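Local coordinates for protein 5-cytosine DNA methyltransferase (Entamoeba histolytica, PDB 3QV2) that probably transfers a methyl group from S-adenosylmethionine to carbon 5 of cytosine in tRNA or DNA, as expected of a Dnmt2-type methyltransferase, at residues S52-E57 with S287-Q292; I162-P167 with H189-S194. All coordinates share one frame; numbering follows the deposited sequence.

Contact 1. Residues S52-E57 with S287-Q292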
loop_
_atom_site.group_PDB
_atom_site.type_symbol
_atom_site.label_atom_id
_atom_site.label_comp_id
_atom_site.label_asym_id
_atom_site.label_seq_id
_atom_site.Cartn_x
_atom_site.Cartn_y
_atom_site.Cartn_z
ATOM N N SER A 52 -2.385 11.517 11.269
ATOM C CA SER A 52 -2.368 12.176 12.569
ATOM C C SER A 52 -3.568 11.772 13.423
ATOM O O SER A 52 -3.446 11.596 14.634
ATOM C CB SER A 52 -2.323 13.696 12.400
ATOM O OG SER A 52 -1.106 14.106 11.797
ATOM N N LYS A 53 -4.726 11.627 12.787
ATOM C CA LYS A 53 -5.938 11.210 13.489
ATOM C C LYS A 53 -5.765 9.849 14.155
ATOM O O LYS A 53 -6.197 9.644 15.289
ATOM C CB LYS A 53 -7.130 11.171 12.530
ATOM C CG LYS A 53 -8.352 10.441 13.076
ATOM C CD LYS A 53 -8.969 11.165 14.262
ATOM C CE LYS A 53 -10.208 10.437 14.764
ATOM N NZ LYS A 53 -10.896 11.177 15.858
ATOM N N ASN A 54 -5.128 8.923 13.445
ATOM C CA ASN A 54 -4.962 7.558 13.939
ATOM C C ASN A 54 -3.721 7.347 14.807
ATOM O O ASN A 54 -3.745 6.552 15.746
ATOM C CB ASN A 54 -4.960 6.566 12.773
ATOM C CG ASN A 54 -6.316 6.452 12.103
ATOM O OD1 ASN A 54 -7.175 5.689 12.543
ATOM N ND2 ASN A 54 -6.516 7.212 11.033
ATOM N N PHE A 55 -2.642 8.057 14.496
ATOM C CA PHE A 55 -1.375 7.846 15.191
ATOM C C PHE A 55 -1.015 8.973 16.156
ATOM O O PHE A 55 -0.002 8.901 16.852
ATOM C CB PHE A 55 -0.244 7.609 14.186
ATOM C CG PHE A 55 -0.427 6.368 13.356
ATOM C CD1 PHE A 55 -0.267 5.114 13.922
ATOM C CD2 PHE A 55 -0.765 6.455 12.015
ATOM C CE1 PHE A 55 -0.437 3.969 13.166
ATOM C CE2 PHE A 55 -0.936 5.312 11.253
ATOM C CZ PHE A 55 -0.772 4.068 11.830
ATOM N N LYS A 56 -1.846 10.010 16.195
ATOM C CA LYS A 56 -1.663 11.112 17.137
ATOM C C LYS A 56 -0.253 11.696 17.081
ATOM O O LYS A 56 0.306 12.089 18.104
ATOM C CB LYS A 56 -1.981 10.652 18.561
ATOM C CG LYS A 56 -3.314 9.939 18.694
ATOM C CD LYS A 56 -4.458 10.798 18.184
ATOM C CE LYS A 56 -5.791 10.084 18.340
ATOM N NZ LYS A 56 -6.932 10.909 17.855
ATOM N N GLU A 57 0.317 11.742 15.883
ATOM C CA GLU A 57 1.642 12.315 15.682
ATOM C C GLU A 57 1.630 13.170 14.424
ATOM O O GLU A 57 0.927 12.856 13.464
ATOM C CB GLU A 57 2.695 11.213 15.562
ATOM C CG GLU A 57 2.789 10.308 16.779
ATOM C CD GLU A 57 3.708 9.120 16.560
ATOM O OE1 GLU A 57 4.624 9.221 15.717
ATOM O OE2 GLU A 57 3.507 8.084 17.229
ATOM N N SER A 287 -8.474 -2.730 13.532
ATOM C CA SER A 287 -9.913 -2.530 13.661
ATOM C C SER A 287 -10.264 -1.120 14.124
ATOM O O SER A 287 -11.336 -0.603 13.813
ATOM C CB SER A 287 -10.515 -3.567 14.614
ATOM O OG SER A 287 -9.835 -3.585 15.854
ATOM N N ASN A 288 -9.360 -0.505 14.875
ATOM C CA ASN A 288 -9.584 0.845 15.381
ATOM C C ASN A 288 -9.124 1.935 14.421
ATOM O O ASN A 288 -9.511 3.101 14.563
ATOM C CB ASN A 288 -8.933 1.026 16.752
ATOM C CG ASN A 288 -9.786 0.476 17.870
ATOM O OD1 ASN A 288 -11.014 0.532 17.807
ATOM N ND2 ASN A 288 -9.145 -0.066 18.898
ATOM N N PHE A 289 -8.299 1.559 13.450
ATOM C CA PHE A 289 -7.886 2.500 12.417
ATOM C C PHE A 289 -9.091 2.861 11.556
ATOM O O PHE A 289 -9.899 1.998 11.218
ATOM C CB PHE A 289 -6.780 1.896 11.550
ATOM C CG PHE A 289 -6.263 2.829 10.493
ATOM C CD1 PHE A 289 -5.101 3.561 10.699
ATOM C CD2 PHE A 289 -6.939 2.979 9.290
ATOM C CE1 PHE A 289 -4.627 4.423 9.725
ATOM C CE2 PHE A 289 -6.466 3.840 8.317
ATOM C CZ PHE A 289 -5.311 4.562 8.536
ATOM N N THR A 290 -9.214 4.137 11.207
ATOM C CA THR A 290 -10.326 4.592 10.381
ATOM C C THR A 290 -9.951 5.781 9.496
ATOM O O THR A 290 -9.252 6.697 9.930
ATOM C CB THR A 290 -11.554 4.965 11.240
ATOM O OG1 THR A 290 -12.616 5.421 10.392
ATOM C CG2 THR A 290 -11.199 6.059 12.237
ATOM N N THR A 291 -10.414 5.751 8.251
ATOM C CA THR A 291 -10.225 6.864 7.331
ATOM C C THR A 291 -11.390 7.834 7.485
ATOM O O THR A 291 -11.414 8.901 6.869
ATOM C CB THR A 291 -10.168 6.383 5.875
ATOM O OG1 THR A 291 -11.422 5.789 5.519
ATOM C CG2 THR A 291 -9.057 5.360 5.693
ATOM N N GLN A 292 -12.356 7.446 8.312
ATOM C CA GLN A 292 -13.539 8.261 8.558
ATOM C C GLN A 292 -13.201 9.462 9.433
ATOM O O GLN A 292 -13.767 9.637 10.512
ATOM C CB GLN A 292 -14.636 7.427 9.223
ATOM C CG GLN A 292 -15.990 8.116 9.292
ATOM C CD GLN A 292 -16.635 8.272 7.929
ATOM O OE1 GLN A 292 -17.390 7.408 7.486
ATOM N NE2 GLN A 292 -16.343 9.380 7.257
#

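Contact 2. Residues I162-P167 with H189-S194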
loop_
_atom_site.group_PDB
_atom_site.type_symbol
_atom_site.label_atom_id
_atom_site.label_comp_id
_atom_site.label_asym_id
_atom_site.label_seq_id
_atom_site.Cartn_x
_atom_site.Cartn_y
_atom_site.Cartn_z
ATOM N N ILE A 162 -3.654 -12.526 -2.215
ATOM C CA ILE A 162 -4.290 -13.824 -2.416
ATOM C C ILE A 162 -3.301 -14.961 -2.185
ATOM O O ILE A 162 -3.691 -16.081 -1.852
ATOM C CB ILE A 162 -4.890 -13.958 -3.828
ATOM C CG1 ILE A 162 -3.785 -13.947 -4.885
ATOM C CG2 ILE A 162 -5.898 -12.849 -4.087
ATOM C CD1 ILE A 162 -4.267 -14.307 -6.274
ATOM N N ASP A 163 -2.018 -14.663 -2.360
ATOM C CA ASP A 163 -0.967 -15.657 -2.177
ATOM C C ASP A 163 -0.880 -16.129 -0.729
ATOM O O ASP A 163 -0.440 -17.245 -0.461
ATOM C CB ASP A 163 0.383 -15.112 -2.650
ATOM C CG ASP A 163 0.402 -14.816 -4.137
ATOM O OD1 ASP A 163 -0.408 -15.420 -4.870
ATOM O OD2 ASP A 163 1.225 -13.983 -4.571
ATOM N N ILE A 164 -1.302 -15.277 0.201
ATOM C CA ILE A 164 -1.321 -15.647 1.614
ATOM C C ILE A 164 -2.743 -15.782 2.158
ATOM O O ILE A 164 -2.965 -15.698 3.365
ATOM C CB ILE A 164 -0.526 -14.653 2.486
ATOM C CG1 ILE A 164 -1.074 -13.234 2.323
ATOM C CG2 ILE A 164 0.955 -14.705 2.142
ATOM C CD1 ILE A 164 -0.383 -12.210 3.196
ATOM N N GLY A 165 -3.703 -15.981 1.262
ATOM C CA GLY A 165 -5.065 -16.292 1.660
ATOM C C GLY A 165 -5.971 -15.101 1.912
ATOM O O GLY A 165 -7.035 -15.247 2.513
ATOM N N ILE A 166 -5.557 -13.924 1.456
ATOM C CA ILE A 166 -6.392 -12.734 1.573
ATOM C C ILE A 166 -7.172 -12.518 0.280
ATOM O O ILE A 166 -6.582 -12.402 -0.793
ATOM C CB ILE A 166 -5.557 -11.481 1.899
ATOM C CG1 ILE A 166 -4.781 -11.685 3.204
ATOM C CG2 ILE A 166 -6.451 -10.256 2.001
ATOM C CD1 ILE A 166 -5.664 -11.945 4.405
ATOM N N PRO A 167 -8.509 -12.469 0.382
ATOM C CA PRO A 167 -9.400 -12.358 -0.780
ATOM C C PRO A 167 -9.326 -10.993 -1.462
ATOM O O PRO A 167 -10.322 -10.271 -1.511
ATOM C CB PRO A 167 -10.789 -12.575 -0.171
ATOM C CG PRO A 167 -10.651 -12.124 1.237
ATOM C CD PRO A 167 -9.258 -12.511 1.649
ATOM N N HIS A 189 3.370 -17.432 4.802
ATOM C CA HIS A 189 2.457 -18.305 5.525
ATOM C C HIS A 189 1.023 -17.937 5.172
ATOM O O HIS A 189 0.721 -16.771 4.917
ATOM C CB HIS A 189 2.668 -18.178 7.034
ATOM C CG HIS A 189 4.108 -18.150 7.443
ATOM N ND1 HIS A 189 4.703 -17.031 7.988
ATOM C CD2 HIS A 189 5.073 -19.095 7.380
ATOM C CE1 HIS A 189 5.971 -17.292 8.247
ATOM N NE2 HIS A 189 6.223 -18.538 7.888
ATOM N N GLN A 190 0.141 -18.929 5.151
ATOM C CA GLN A 190 -1.263 -18.669 4.871
ATOM C C GLN A 190 -1.942 -18.023 6.071
ATOM O O GLN A 190 -1.882 -18.538 7.187
ATOM C CB GLN A 190 -1.986 -19.953 4.467
ATOM C CG GLN A 190 -1.521 -20.514 3.135
ATOM C CD GLN A 190 -1.555 -19.478 2.029
ATOM O OE1 GLN A 190 -2.621 -18.990 1.652
ATOM N NE2 GLN A 190 -0.385 -19.130 1.508
ATOM N N GLU A 191 -2.580 -16.883 5.834
ATOM C CA GLU A 191 -3.283 -16.171 6.890
ATOM C C GLU A 191 -4.510 -16.958 7.333
ATOM O O GLU A 191 -5.078 -17.723 6.552
ATOM C CB GLU A 191 -3.695 -14.781 6.405
ATOM C CG GLU A 191 -3.702 -13.730 7.497
ATOM C CD GLU A 191 -2.330 -13.531 8.111
ATOM O OE1 GLU A 191 -1.401 -13.126 7.380
ATOM O OE2 GLU A 191 -2.178 -13.790 9.323
ATOM N N LYS A 192 -4.910 -16.774 8.588
ATOM C CA LYS A 192 -6.109 -17.413 9.117
ATOM C C LYS A 192 -7.222 -17.345 8.082
ATOM O O LYS A 192 -7.580 -16.261 7.621
ATOM C CB LYS A 192 -6.553 -16.720 10.404
ATOM C CG LYS A 192 -5.484 -16.682 11.483
ATOM C CD LYS A 192 -5.422 -17.991 12.250
ATOM C CE LYS A 192 -6.592 -18.116 13.214
ATOM N NZ LYS A 192 -6.567 -17.048 14.254
ATOM N N GLU A 193 -7.766 -18.501 7.714
ATOM C CA GLU A 193 -8.768 -18.557 6.655
ATOM C C GLU A 193 -9.797 -17.439 6.781
ATOM O O GLU A 193 -10.231 -17.092 7.880
ATOM C CB GLU A 193 -9.476 -19.914 6.624
ATOM C CG GLU A 193 -10.411 -20.072 5.433
ATOM C CD GLU A 193 -11.493 -21.111 5.660
ATOM O OE1 GLU A 193 -11.527 -21.709 6.755
ATOM O OE2 GLU A 193 -12.313 -21.323 4.741
ATOM N N SER A 194 -10.176 -16.874 5.644
ATOM C CA SER A 194 -11.175 -15.822 5.620
ATOM C C SER A 194 -11.819 -15.736 4.245
ATOM O O SER A 194 -11.202 -16.078 3.237
ATOM C CB SER A 194 -10.544 -14.477 5.984
ATOM O OG SER A 194 -9.615 -14.073 4.993
HETATM O O HOH W 1 -2.979 -19.303 -1.232
#

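Contact 1. Residues S52-E57 with S287-Q292
Asn54 meets Phe289 and Thr290 where the C-terminal end of helix 45-55, in the Rossmann-like part of this class I methyltransferase fold, faces the loop between helices 276-282 and 298-306. From its CB, 3.7 Å from Phe289 CD1, the Asn54 side chain runs out over the Phe289 ring. Its CG is anti to the carbonyl carbon (chi1 -69°) and sits above the rim, 3.4 Å from Phe289 CD1, with the amide plane only 15° from that of the ring: an amide-aromatic stack. At the tip the amide grips one residue twice. Asn54 OD1 accepts from Thr290 N at 2.9 Å, and Asn54 ND2 returns a bond to Thr290 O at 3.0 Å, both nearly straight but with the donor tilted out of the acceptor's carbonyl plane. Together they fix the rotation of the amide. Asn54 ND2 also donates to Ile50 O, one turn back in the helix. Beside this pair, Phe55 CE2 reaches the edge of the Phe289 ring. Phe289 also touches Ile20, a residue that binds S-adenosylhomocysteine, which places the loop beside the cofactor pocket. Thr290 is itself held in an ST turn, its OG1 accepting from Gln292 N at 2.9 Å.

Contact 2. Residues I162-P167 with H189-S194
Gln190 folds its side chain back over the backbone of Asp163, Ile164 and Gly165, while the next residue, Glu191, sends its own chain alongside Ile166. The Gln190 chain bends at chi2 (-52°), and its amide comes to rest against the 163-165 turn. Gln190 NE2 donates to Asp163 O at 2.7 Å, almost straight, in the carbonyl plane and on a lone pair; the acceptor also lies in the plane of the amide. The other amide atom, Gln190 OE1, lies 3.2 Å from Ile164 C and 2.9 Å from a water that can donate to it. Two loops of the methyltransferase domain are joined here, one connecting the antiparallel strands 153-159 and 172-178 at the edge of the central sheet, the other leaving strand 172-178 toward helix 212-218. A backbone bond from Glu191 N to Ile164 O, 2.8 Å long, ties them directly. Gly165, with positive phi, lies beside the amide's oxygen end, its N 3.2 Å from Gln190 OE1 at too poor an angle for a hydrogen bond. Glu191 and Ile166 lie side by side and point the same way, Ile166 CD1 4.0 Å from Glu191 CB, and Glu191 OE1 accepts from Gln316 of helix 311-321. That helix also covers Ile164, whose CB packs 3.5 Å from His189 O. Farther along, Ser194 OG, hydrogen-bonded to Tyr199, rests 3.7 Å from Pro167 CD.

The two contacts share no element and do not touch, their nearest atoms being about 13 Å apart, although contact 2 is nested in the chain between the segments of contact 1. Contact 1 lies at the surface and joins a helix end to a loop far away in sequence, close to the cofactor pocket; contact 2 is partly buried, away from the annotated sites, and ties together loops flanking strand 172-178. Each uses a side-chain amide. The surface contact relies on one stacked on a ring, with paired bonds to a single residue; the partly buried one combines an NH2 bond to a backbone carbonyl, the amide oxygen facing a water, with a main-chain bond and aliphatic contacts against helix 311-321.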